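Local coordinates for competence damage-inducible protein A (Klebsiella pneumoniae subsp. pneumoniae MGH 78578, PDB 5V01), which is of unknown function but belongs to the CinA family, some members of which deamidate nicotinamide mononucleotide, at residues A[129-134]-A[142-147]. Residues are numbered along the deposited sequence; the frame is centred on the assembly and turned at random. Where two conformers were deposited one is given.
Sequences VWFAWN and KRMCFA
Arg143 lays its CB over one face of the Trp130 indole, 3.6 Å from the centroid of the six-membered ring and only 10° off the normal, a CH-pi contact between directly paired residues. CG of Arg143 stands anti to its backbone N (chi1 179°) and the chain runs extended to NE, which carries the methylenes past CE2 and NE1 of the indole; in this conformer, one of two, the guanidinium plane is turned 79° from the ring. At the indole edge one water, in plane with both groups, accepts a hydrogen bond from Trp130 NE1 (3.0 Å) and a weak, doubtful one from Arg143 NE.

On the opposite face of the sheet, where Val129, Phe131, Lys142 and Met144 point, the Phe131 ring has Lys142 O at its edge, near its plane, and its CZ comes tip to tip with Phe146 CE2 at 3.8 Å. Phe146 in turn receives Val129 CG2 at its own edge, while CG of Met144 closes obliquely on Phe131 CE1 at 3.7 Å. Farther along, CB of Lys142 sits at the edge of the Trp133 ring, in its plane, 3.7 Å from CZ3. Tyr160 of helix 150-169 packs edge-to-face with Phe131, and Trp133 NE1 bonds to Ala161 O, which sets both side chains against that helix.

The backbones form an antiparallel hairpin ladder at the side of the mixed sheet. Val129 and Met144 exchange two nearly straight bonds, Met144 N to Val129 O being 2.8 Å; Phe131 and Lys142 make a second, more bent pair, with Phe131 N to Lys142 O at 2.9 Å. Trp130 and Arg143 fall between them as the non-hydrogen-bonded pair. The chemistry is thus divided by face: Phe131 and Trp133, with Lys142 and Met144, pack toward Tyr160, whereas the Trp130 indole, also touched by helix 89-103, has arginine carbons over one face and its N-H satisfied by water.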
ATOM      1  N   VAL A 129      -2.423 -18.412  -1.472  1.00 17.12           N
ATOM      2  CA  VAL A 129      -1.994 -17.114  -1.995  1.00 14.43           C
ATOM      3  C   VAL A 129      -1.353 -17.304  -3.368  1.00 14.43           C
ATOM      4  O   VAL A 129      -0.468 -18.166  -3.522  1.00 16.18           O
ATOM      5  CB  VAL A 129      -1.001 -16.404  -1.051  1.00 15.46           C
ATOM      6  CG1 VAL A 129      -0.652 -15.019  -1.603  1.00 14.61           C
ATOM      7  CG2 VAL A 129      -1.547 -16.301   0.369  1.00 17.57           C
ATOM      8  N   TRP A 130      -1.824 -16.538  -4.349  1.00 13.74           N
ATOM      9  CA  TRP A 130      -1.236 -16.455  -5.672  1.00 13.57           C
ATOM     10  C   TRP A 130      -0.299 -15.255  -5.801  1.00 12.66           C
ATOM     11  O   TRP A 130      -0.595 -14.166  -5.291  1.00 12.78           O
ATOM     12  CB  TRP A 130      -2.312 -16.384  -6.765  1.00 14.05           C
ATOM     13  CG  TRP A 130      -2.862 -17.715  -7.195  1.00 15.19           C
ATOM     14  CD1 TRP A 130      -4.023 -18.311  -6.772  1.00 16.21           C
ATOM     15  CD2 TRP A 130      -2.280 -18.597  -8.151  1.00 16.52           C
ATOM     16  NE1 TRP A 130      -4.189 -19.520  -7.395  1.00 17.98           N
ATOM     17  CE2 TRP A 130      -3.142 -19.721  -8.259  1.00 16.89           C
ATOM     18  CE3 TRP A 130      -1.129 -18.548  -8.941  1.00 16.79           C
ATOM     19  CZ2 TRP A 130      -2.877 -20.793  -9.123  1.00 18.94           C
ATOM     20  CZ3 TRP A 130      -0.861 -19.626  -9.786  1.00 17.59           C
ATOM     21  CH2 TRP A 130      -1.737 -20.721  -9.876  1.00 18.06           C
ATOM     22  N   PHE A 131       0.803 -15.476  -6.498  1.00 12.60           N
ATOM     23  CA  PHE A 131       1.826 -14.493  -6.755  1.00 12.46           C
ATOM     24  C   PHE A 131       2.060 -14.377  -8.238  1.00 11.83           C
ATOM     25  O   PHE A 131       2.045 -15.420  -8.933  1.00 13.17           O
ATOM     26  CB  PHE A 131       3.158 -14.943  -6.121  1.00 12.29           C
ATOM     27  CG  PHE A 131       3.109 -15.061  -4.622  1.00 12.63           C
ATOM     28  CD1 PHE A 131       2.614 -16.197  -4.025  1.00 13.25           C
ATOM     29  CD2 PHE A 131       3.536 -14.001  -3.810  1.00 12.70           C
ATOM     30  CE1 PHE A 131       2.536 -16.299  -2.652  1.00 13.79           C
ATOM     31  CE2 PHE A 131       3.465 -14.101  -2.434  1.00 12.50           C
ATOM     32  CZ  PHE A 131       2.983 -15.248  -1.844  1.00 13.84           C
ATOM     33  N   ALA A 132       2.338 -13.167  -8.712  1.00 11.26           N
ATOM     34  CA  ALA A 132       2.865 -12.920 -10.056  1.00 12.68           C
ATOM     35  C   ALA A 132       4.069 -12.002  -9.979  1.00 12.15           C
ATOM     36  O   ALA A 132       4.022 -10.998  -9.246  1.00 12.51           O
ATOM     37  CB  ALA A 132       1.813 -12.297 -10.944  1.00 14.40           C
ATOM     38  N   TRP A 133       5.134 -12.338 -10.703  1.00 12.82           N
ATOM     39  CA  TRP A 133       6.291 -11.473 -10.864  1.00 12.92           C
ATOM     40  C   TRP A 133       6.386 -11.223 -12.361  1.00 13.35           C
ATOM     41  O   TRP A 133       6.540 -12.177 -13.148  1.00 15.56           O
ATOM     42  CB  TRP A 133       7.583 -12.113 -10.329  1.00 13.78           C
ATOM     43  CG  TRP A 133       7.550 -12.523  -8.917  1.00 12.79           C
ATOM     44  CD1 TRP A 133       8.112 -11.840  -7.839  1.00 12.29           C
ATOM     45  CD2 TRP A 133       7.018 -13.733  -8.377  1.00 13.51           C
ATOM     46  NE1 TRP A 133       7.926 -12.551  -6.695  1.00 13.44           N
ATOM     47  CE2 TRP A 133       7.254 -13.708  -6.981  1.00 12.68           C
ATOM     48  CE3 TRP A 133       6.396 -14.865  -8.933  1.00 13.55           C
ATOM     49  CZ2 TRP A 133       6.867 -14.752  -6.137  1.00 12.90           C
ATOM     50  CZ3 TRP A 133       6.018 -15.889  -8.092  1.00 14.45           C
ATOM     51  CH2 TRP A 133       6.262 -15.839  -6.719  1.00 14.18           C
ATOM     52  N   ASN A 134       6.244  -9.969 -12.760  1.00 14.07           N
ATOM     53  CA  ASN A 134       6.153  -9.545 -14.141  1.00 16.14           C
ATOM     54  C   ASN A 134       7.374  -8.674 -14.431  1.00 15.35           C
ATOM     55  O   ASN A 134       7.482  -7.580 -13.904  1.00 16.36           O
ATOM     56  CB  ASN A 134       4.812  -8.845 -14.348  1.00 16.42           C
ATOM     57  CG  ASN A 134       4.605  -8.306 -15.740  1.00 17.91           C
ATOM     58  OD1 ASN A 134       5.544  -8.129 -16.511  1.00 20.16           O
ATOM     59  ND2 ASN A 134       3.349  -7.988 -16.045  1.00 20.22           N
ATOM     60  N   LYS A 142       2.931 -18.256  -9.149  1.00 15.00           N
ATOM     61  CA  LYS A 142       3.081 -19.331  -8.173  1.00 16.05           C
ATOM     62  C   LYS A 142       1.955 -19.305  -7.175  1.00 15.80           C
ATOM     63  O   LYS A 142       1.612 -18.240  -6.659  1.00 15.39           O
ATOM     64  CB  LYS A 142       4.406 -19.187  -7.411  1.00 17.99           C
ATOM     65  CG  LYS A 142       4.672 -20.228  -6.328  1.00 20.01           C
ATOM     66  CD  LYS A 142       5.243 -21.492  -6.933  1.00 24.54           C
ATOM     67  CE  LYS A 142       5.842 -22.396  -5.876  1.00 28.74           C
ATOM     68  NZ  LYS A 142       4.863 -23.403  -5.404  1.00 39.79           N
ATOM     69  N   ARG A 143       1.381 -20.474  -6.905  0.50 16.37           N
ATOM     70  CA  ARG A 143       0.396 -20.664  -5.843  0.50 17.09           C
ATOM     71  C   ARG A 143       1.086 -21.266  -4.632  0.50 17.87           C
ATOM     72  O   ARG A 143       1.802 -22.265  -4.757  0.50 21.70           O
ATOM     73  CB  ARG A 143      -0.708 -21.605  -6.314  0.50 18.26           C
ATOM     74  CG  ARG A 143      -1.784 -21.899  -5.280  0.50 21.32           C
ATOM     75  CD  ARG A 143      -2.784 -22.926  -5.811  0.50 24.95           C
ATOM     76  NE  ARG A 143      -3.900 -23.163  -4.898  0.50 28.14           N
ATOM     77  CZ  ARG A 143      -3.838 -23.941  -3.817  0.50 29.58           C
ATOM     78  NH1 ARG A 143      -2.705 -24.563  -3.514  0.50 29.67           N
ATOM     79  NH2 ARG A 143      -4.912 -24.098  -3.037  0.50 28.44           N
ATOM     80  N   MET A 144       0.868 -20.652  -3.470  1.00 17.21           N
ATOM     81  CA  MET A 144       1.401 -21.146  -2.185  1.00 17.48           C
ATOM     82  C   MET A 144       0.244 -21.385  -1.223  1.00 20.43           C
ATOM     83  O   MET A 144      -0.820 -20.776  -1.371  1.00 20.77           O
ATOM     84  CB  MET A 144       2.377 -20.135  -1.564  1.00 18.33           C
ATOM     85  CG  MET A 144       3.632 -19.871  -2.374  1.00 20.43           C
ATOM     86  SD  MET A 144       4.697 -21.307  -2.448  1.00 23.77           S
ATOM     87  CE  MET A 144       5.389 -21.356  -0.794  1.00 27.97           C
ATOM     88  N   CYS A 145       0.402 -22.302  -0.265  0.50 23.89           N
ATOM     89  CA  CYS A 145      -0.567 -22.420   0.851  0.50 26.86           C
ATOM     90  C   CYS A 145       0.186 -22.327   2.174  0.50 25.84           C
ATOM     91  O   CYS A 145       0.861 -23.269   2.581  0.50 32.77           O
ATOM     92  CB  CYS A 145      -1.426 -23.696   0.778  0.50 30.27           C
ATOM     93  SG  CYS A 145      -3.028 -23.592   1.654  0.50 35.03           S
ATOM     94  N   PHE A 146       0.042 -21.181   2.838  1.00 23.09           N
ATOM     95  CA  PHE A 146       0.745 -20.851   4.083  1.00 22.78           C
ATOM     96  C   PHE A 146      -0.097 -21.212   5.285  1.00 26.26           C
ATOM     97  O   PHE A 146      -1.326 -21.069   5.265  1.00 28.60           O
ATOM     98  CB  PHE A 146       1.040 -19.352   4.146  1.00 22.35           C
ATOM     99  CG  PHE A 146       1.911 -18.854   3.033  1.00 19.69           C
ATOM    100  CD1 PHE A 146       3.257 -19.184   2.972  1.00 19.99           C
ATOM    101  CD2 PHE A 146       1.390 -18.029   2.058  1.00 17.58           C
ATOM    102  CE1 PHE A 146       4.060 -18.706   1.944  1.00 19.45           C
ATOM    103  CE2 PHE A 146       2.179 -17.549   1.030  1.00 18.00           C
ATOM    104  CZ  PHE A 146       3.524 -17.882   0.971  1.00 16.99           C
ATOM    105  N   ALA A 147       0.573 -21.650   6.343  1.00 27.50           N
ATOM    106  CA  ALA A 147      -0.081 -22.002   7.598  1.00 27.10           C
ATOM    107  C   ALA A 147      -0.058 -20.810   8.553  1.00 28.65           C
ATOM    108  O   ALA A 147       0.813 -19.939   8.459  1.00 28.96           O
ATOM    109  CB  ALA A 147       0.601 -23.214   8.216  1.00 31.11           C
TER
HETATM  110  O   HOH W   1      -6.250 -21.493  -6.630  1.00 29.45           O